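Local structure of tube-forming protein in Mycobacterial Envelpe, TiME (Mycolicibacterium smegmatis, 7CU9) at residues E31-N43 / W49-P61. The protein probably forms part of a tubular channel across the mycobacterial outer envelope that may serve in secretion. Numbering follows the deposited sequence.
Sequences EFTAPFQAFSVDN and WADIGLPEVFNDP
Asp-51, whose CB touches Phe-39 CE2 at 3.6 Å across the contact, has a carboxylate gripped by several groups. Its OD1 takes Ile-52 N at 2.8 Å, from above the carboxylate plane, and a salt bridge from Lys-166 of strand 161-169. Its OD2 takes a salt bridge from Lys-83 of strand 77-89 and a water. That water accepts from Ala-38 N and donates to Asp-51 OD2.

Phe-36 gives the one direct hydrogen bond across the contact: its N donates to Gly-53 O at 3.1 Å. Three more water bridges supplement this bond. One water donates to both Phe-36 O and Ile-52 O and sits over the centre of one face of the Phe-36 ring. A second joins Pro-35 O to Asn-59 ND2. A third accepts from Glu-56 N and donates to Gln-37 OE1, 2.8 Å away.

The proline rings fill the middle. Pro-55 CD presses on the backbone of Phe-36, 3.3 Å from Phe-36 C. Pro-35 CG reaches Phe-58 CB at 3.6 Å and lies beside Asn-59 OD1.

At the other end, Phe-39 touches segment 49-61 with the outer part of its ring. Its CE1 meets Ala-50 CB at 3.6 Å, while CE2 also meets Leu-54 CD2. The Leu-54 and Phe-39 side chains cross at about a right angle. Gln-37 NE2 lies above one face of the same ring, offset toward the rim. With CG anti to the backbone N (chi1 177°), the Gln-37 chain runs out extended. NE2 donates to Phe-39 O at 3.0 Å and also bonds Asn-47 OD1, which should fix the amide's rotation.

These contacts lay the linker between the sheet's outermost strands, 28-32 and 39-41, against the loop and short helix 55-58, within the PknH-like extracellular domain of the Mog1p/PsbP clan.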
loop_
_atom_site.group_PDB
_atom_site.type_symbol
_atom_site.label_atom_id
_atom_site.label_comp_id
_atom_site.label_asym_id
_atom_site.label_seq_id
_atom_site.Cartn_x
_atom_site.Cartn_y
_atom_site.Cartn_z
ATOM N N GLU B 31 -21.093 6.398 2.841
ATOM C CA GLU B 31 -21.330 6.271 4.300
ATOM C C GLU B 31 -22.615 5.471 4.516
ATOM O O GLU B 31 -23.500 5.523 3.642
ATOM C CB GLU B 31 -21.431 7.651 4.950
ATOM C CG GLU B 31 -20.148 8.456 4.866
ATOM C CD GLU B 31 -20.233 9.845 5.474
ATOM O OE1 GLU B 31 -21.304 10.191 6.017
ATOM O OE2 GLU B 31 -19.229 10.576 5.408
ATOM N N PHE B 32 -22.711 4.742 5.629
ATOM C CA PHE B 32 -23.940 4.023 6.041
ATOM C C PHE B 32 -24.154 4.203 7.547
ATOM O O PHE B 32 -23.192 4.455 8.295
ATOM C CB PHE B 32 -23.893 2.557 5.599
ATOM C CG PHE B 32 -22.665 1.776 6.000
ATOM C CD1 PHE B 32 -21.529 1.774 5.205
ATOM C CD2 PHE B 32 -22.670 0.991 7.140
ATOM C CE1 PHE B 32 -20.413 1.039 5.568
ATOM C CE2 PHE B 32 -21.550 0.260 7.506
ATOM C CZ PHE B 32 -20.427 0.276 6.713
ATOM N N THR B 33 -25.416 4.134 7.965
ATOM C CA THR B 33 -25.867 4.442 9.346
ATOM C C THR B 33 -26.565 3.229 9.967
ATOM O O THR B 33 -27.095 3.359 11.082
ATOM C CB THR B 33 -26.786 5.667 9.326
ATOM O OG1 THR B 33 -27.879 5.319 8.476
ATOM C CG2 THR B 33 -26.083 6.908 8.825
ATOM N N ALA B 34 -26.562 2.087 9.279
ATOM C CA ALA B 34 -27.164 0.835 9.774
ATOM C C ALA B 34 -26.296 -0.333 9.331
ATOM O O ALA B 34 -25.759 -0.320 8.226
ATOM C CB ALA B 34 -28.573 0.688 9.259
ATOM N N PRO B 35 -26.147 -1.369 10.179
ATOM C CA PRO B 35 -25.485 -2.597 9.757
ATOM C C PRO B 35 -26.207 -3.183 8.538
ATOM O O PRO B 35 -27.415 -3.021 8.419
ATOM C CB PRO B 35 -25.610 -3.536 10.963
ATOM C CG PRO B 35 -25.873 -2.624 12.141
ATOM C CD PRO B 35 -26.621 -1.435 11.569
ATOM N N PHE B 36 -25.464 -3.852 7.662
ATOM C CA PHE B 36 -26.044 -4.512 6.468
ATOM C C PHE B 36 -25.185 -5.711 6.084
ATOM O O PHE B 36 -23.978 -5.726 6.364
ATOM C CB PHE B 36 -26.190 -3.519 5.315
ATOM C CG PHE B 36 -24.899 -3.079 4.674
ATOM C CD1 PHE B 36 -24.166 -2.027 5.201
ATOM C CD2 PHE B 36 -24.424 -3.703 3.528
ATOM C CE1 PHE B 36 -22.988 -1.614 4.599
ATOM C CE2 PHE B 36 -23.245 -3.289 2.931
ATOM C CZ PHE B 36 -22.526 -2.244 3.467
ATOM N N GLN B 37 -25.825 -6.703 5.475
ATOM C CA GLN B 37 -25.130 -7.870 4.890
ATOM C C GLN B 37 -25.591 -8.012 3.441
ATOM O O GLN B 37 -26.781 -8.303 3.234
ATOM C CB GLN B 37 -25.402 -9.128 5.709
ATOM C CG GLN B 37 -24.750 -10.348 5.079
ATOM C CD GLN B 37 -24.551 -11.513 6.016
ATOM O OE1 GLN B 37 -24.421 -11.364 7.229
ATOM N NE2 GLN B 37 -24.491 -12.701 5.436
ATOM N N ALA B 38 -24.676 -7.800 2.496
ATOM C CA ALA B 38 -24.952 -7.739 1.043
ATOM C C ALA B 38 -24.403 -8.995 0.355
ATOM O O ALA B 38 -23.970 -8.897 -0.813
ATOM C CB ALA B 38 -24.357 -6.479 0.471
ATOM N N PHE B 39 -24.446 -10.137 1.042
ATOM C CA PHE B 39 -23.915 -11.429 0.532
ATOM C C PHE B 39 -24.470 -12.601 1.344
ATOM O O PHE B 39 -24.974 -12.410 2.468
ATOM C CB PHE B 39 -22.387 -11.441 0.627
ATOM C CG PHE B 39 -21.886 -11.483 2.048
ATOM C CD1 PHE B 39 -21.681 -12.693 2.692
ATOM C CD2 PHE B 39 -21.651 -10.312 2.754
ATOM C CE1 PHE B 39 -21.256 -12.736 4.010
ATOM C CE2 PHE B 39 -21.219 -10.357 4.069
ATOM C CZ PHE B 39 -21.026 -11.566 4.696
ATOM N N SER B 40 -24.332 -13.806 0.790
ATOM C CA SER B 40 -24.372 -15.090 1.528
ATOM C C SER B 40 -23.054 -15.828 1.277
ATOM O O SER B 40 -22.406 -15.560 0.251
ATOM C CB SER B 40 -25.559 -15.926 1.129
ATOM O OG SER B 40 -25.455 -16.315 -0.230
ATOM N N VAL B 41 -22.667 -16.693 2.207
ATOM C CA VAL B 41 -21.457 -17.553 2.095
ATOM C C VAL B 41 -21.922 -19.013 2.141
ATOM O O VAL B 41 -22.880 -19.303 2.873
ATOM C CB VAL B 41 -20.438 -17.201 3.195
ATOM C CG1 VAL B 41 -20.979 -17.412 4.598
ATOM C CG2 VAL B 41 -19.139 -17.947 3.008
ATOM N N ASP B 42 -21.285 -19.901 1.375
ATOM C CA ASP B 42 -21.655 -21.342 1.352
ATOM C C ASP B 42 -21.371 -21.960 2.722
ATOM O O ASP B 42 -22.220 -22.728 3.214
ATOM C CB ASP B 42 -20.910 -22.103 0.256
ATOM C CG ASP B 42 -21.410 -21.817 -1.147
ATOM O OD1 ASP B 42 -22.523 -21.266 -1.279
ATOM O OD2 ASP B 42 -20.681 -22.158 -2.097
ATOM N N ASN B 43 -20.212 -21.657 3.308
ATOM C CA ASN B 43 -19.791 -22.209 4.620
ATOM C C ASN B 43 -20.179 -21.220 5.716
ATOM O O ASN B 43 -19.558 -20.168 5.843
ATOM C CB ASN B 43 -18.299 -22.532 4.645
ATOM C CG ASN B 43 -17.900 -23.285 5.894
ATOM O OD1 ASN B 43 -18.645 -23.311 6.872
ATOM N ND2 ASN B 43 -16.728 -23.896 5.875
ATOM N N TRP B 49 -16.575 -13.435 9.198
ATOM C CA TRP B 49 -15.245 -13.030 8.675
ATOM C C TRP B 49 -15.376 -12.482 7.248
ATOM O O TRP B 49 -14.455 -11.786 6.796
ATOM C CB TRP B 49 -14.268 -14.212 8.723
ATOM C CG TRP B 49 -13.546 -14.392 10.023
ATOM C CD1 TRP B 49 -13.819 -13.815 11.235
ATOM C CD2 TRP B 49 -12.398 -15.232 10.233
ATOM N NE1 TRP B 49 -12.920 -14.238 12.178
ATOM C CE2 TRP B 49 -12.035 -15.110 11.590
ATOM C CE3 TRP B 49 -11.640 -16.061 9.396
ATOM C CZ2 TRP B 49 -10.941 -15.791 12.124
ATOM C CZ3 TRP B 49 -10.560 -16.730 9.926
ATOM C CH2 TRP B 49 -10.218 -16.596 11.272
ATOM N N ALA B 50 -16.462 -12.799 6.540
ATOM C CA ALA B 50 -16.612 -12.501 5.094
ATOM C C ALA B 50 -16.750 -10.991 4.852
ATOM O O ALA B 50 -16.397 -10.523 3.760
ATOM C CB ALA B 50 -17.782 -13.275 4.533
ATOM N N ASP B 51 -17.240 -10.243 5.836
ATOM C CA ASP B 51 -17.285 -8.761 5.771
ATOM C C ASP B 51 -17.469 -8.236 7.192
ATOM O O ASP B 51 -17.598 -9.047 8.119
ATOM C CB ASP B 51 -18.399 -8.273 4.837
ATOM C CG ASP B 51 -18.185 -6.887 4.249
ATOM O OD1 ASP B 51 -17.240 -6.189 4.673
ATOM O OD2 ASP B 51 -18.954 -6.532 3.339
ATOM N N ILE B 52 -17.458 -6.919 7.333
ATOM C CA ILE B 52 -17.629 -6.201 8.627
ATOM C C ILE B 52 -18.919 -5.374 8.587
ATOM O O ILE B 52 -19.520 -5.219 7.506
ATOM C CB ILE B 52 -16.386 -5.339 8.923
ATOM C CG1 ILE B 52 -16.164 -4.252 7.866
ATOM C CG2 ILE B 52 -15.157 -6.228 9.067
ATOM C CD1 ILE B 52 -15.167 -3.206 8.284
ATOM N N GLY B 53 -19.337 -4.870 9.748
ATOM C CA GLY B 53 -20.569 -4.072 9.899
ATOM C C GLY B 53 -21.827 -4.901 9.700
ATOM O O GLY B 53 -22.808 -4.346 9.172
ATOM N N LEU B 54 -21.830 -6.163 10.132
ATOM C CA LEU B 54 -22.944 -7.111 9.850
ATOM C C LEU B 54 -24.068 -6.958 10.868
ATOM O O LEU B 54 -23.834 -6.784 12.060
ATOM C CB LEU B 54 -22.416 -8.544 9.864
ATOM C CG LEU B 54 -21.288 -8.828 8.881
ATOM C CD1 LEU B 54 -20.799 -10.254 9.058
ATOM C CD2 LEU B 54 -21.720 -8.565 7.443
ATOM N N PRO B 55 -25.336 -7.083 10.424
ATOM C CA PRO B 55 -26.476 -7.049 11.340
ATOM C C PRO B 55 -26.413 -8.070 12.485
ATOM O O PRO B 55 -26.734 -7.714 13.603
ATOM C CB PRO B 55 -27.666 -7.354 10.412
ATOM C CG PRO B 55 -27.218 -6.850 9.066
ATOM C CD PRO B 55 -25.747 -7.196 9.017
ATOM N N GLU B 56 -25.992 -9.311 12.226
ATOM C CA GLU B 56 -26.048 -10.355 13.284
ATOM C C GLU B 56 -25.021 -10.017 14.370
ATOM O O GLU B 56 -25.210 -10.433 15.516
ATOM C CB GLU B 56 -25.900 -11.759 12.695
ATOM C CG GLU B 56 -24.485 -12.203 12.400
ATOM C CD GLU B 56 -24.433 -13.693 12.111
ATOM O OE1 GLU B 56 -25.020 -14.107 11.088
ATOM O OE2 GLU B 56 -23.870 -14.438 12.930
ATOM N N VAL B 57 -23.982 -9.263 14.020
ATOM C CA VAL B 57 -22.953 -8.808 14.993
ATOM C C VAL B 57 -23.482 -7.594 15.768
ATOM O O VAL B 57 -23.485 -7.657 17.000
ATOM C CB VAL B 57 -21.619 -8.513 14.287
ATOM C CG1 VAL B 57 -20.631 -7.827 15.214
ATOM C CG2 VAL B 57 -21.024 -9.793 13.712
ATOM N N PHE B 58 -23.908 -6.535 15.078
ATOM C CA PHE B 58 -24.143 -5.203 15.704
ATOM C C PHE B 58 -25.578 -5.041 16.203
ATOM O O PHE B 58 -25.746 -4.455 17.281
ATOM C CB PHE B 58 -23.795 -4.075 14.738
ATOM C CG PHE B 58 -22.317 -3.826 14.646
ATOM C CD1 PHE B 58 -21.677 -3.018 15.571
ATOM C CD2 PHE B 58 -21.558 -4.432 13.658
ATOM C CE1 PHE B 58 -20.314 -2.791 15.489
ATOM C CE2 PHE B 58 -20.192 -4.211 13.585
ATOM C CZ PHE B 58 -19.575 -3.382 14.490
ATOM N N ASN B 59 -26.579 -5.497 15.454
ATOM C CA ASN B 59 -27.993 -5.263 15.848
ATOM C C ASN B 59 -28.248 -5.954 17.184
ATOM O O ASN B 59 -27.898 -7.139 17.350
ATOM C CB ASN B 59 -28.979 -5.668 14.756
ATOM C CG ASN B 59 -29.050 -4.642 13.646
ATOM O OD1 ASN B 59 -28.902 -3.442 13.887
ATOM N ND2 ASN B 59 -29.313 -5.093 12.432
ATOM N N ASP B 60 -28.839 -5.220 18.122
ATOM C CA ASP B 60 -28.908 -5.639 19.537
ATOM C C ASP B 60 -29.793 -4.653 20.279
ATOM O O ASP B 60 -29.794 -3.476 19.939
ATOM C CB ASP B 60 -27.512 -5.647 20.158
ATOM C CG ASP B 60 -27.464 -6.323 21.511
ATOM O OD1 ASP B 60 -27.612 -7.562 21.545
ATOM O OD2 ASP B 60 -27.296 -5.610 22.516
ATOM N N PRO B 61 -30.538 -5.082 21.318
ATOM C CA PRO B 61 -31.299 -4.138 22.130
ATOM C C PRO B 61 -30.430 -3.003 22.684
ATOM O O PRO B 61 -30.960 -1.930 22.870
ATOM C CB PRO B 61 -31.871 -5.025 23.241
ATOM C CG PRO B 61 -32.023 -6.364 22.568
ATOM C CD PRO B 61 -30.786 -6.481 21.707
HETATM O O HOH W 1 -29.554 -3.460 10.071
HETATM O O HOH W 2 -21.507 -4.905 5.633
HETATM O O HOH W 3 -25.818 -10.518 9.469
HETATM O O HOH W 4 -22.004 -6.960 3.674
#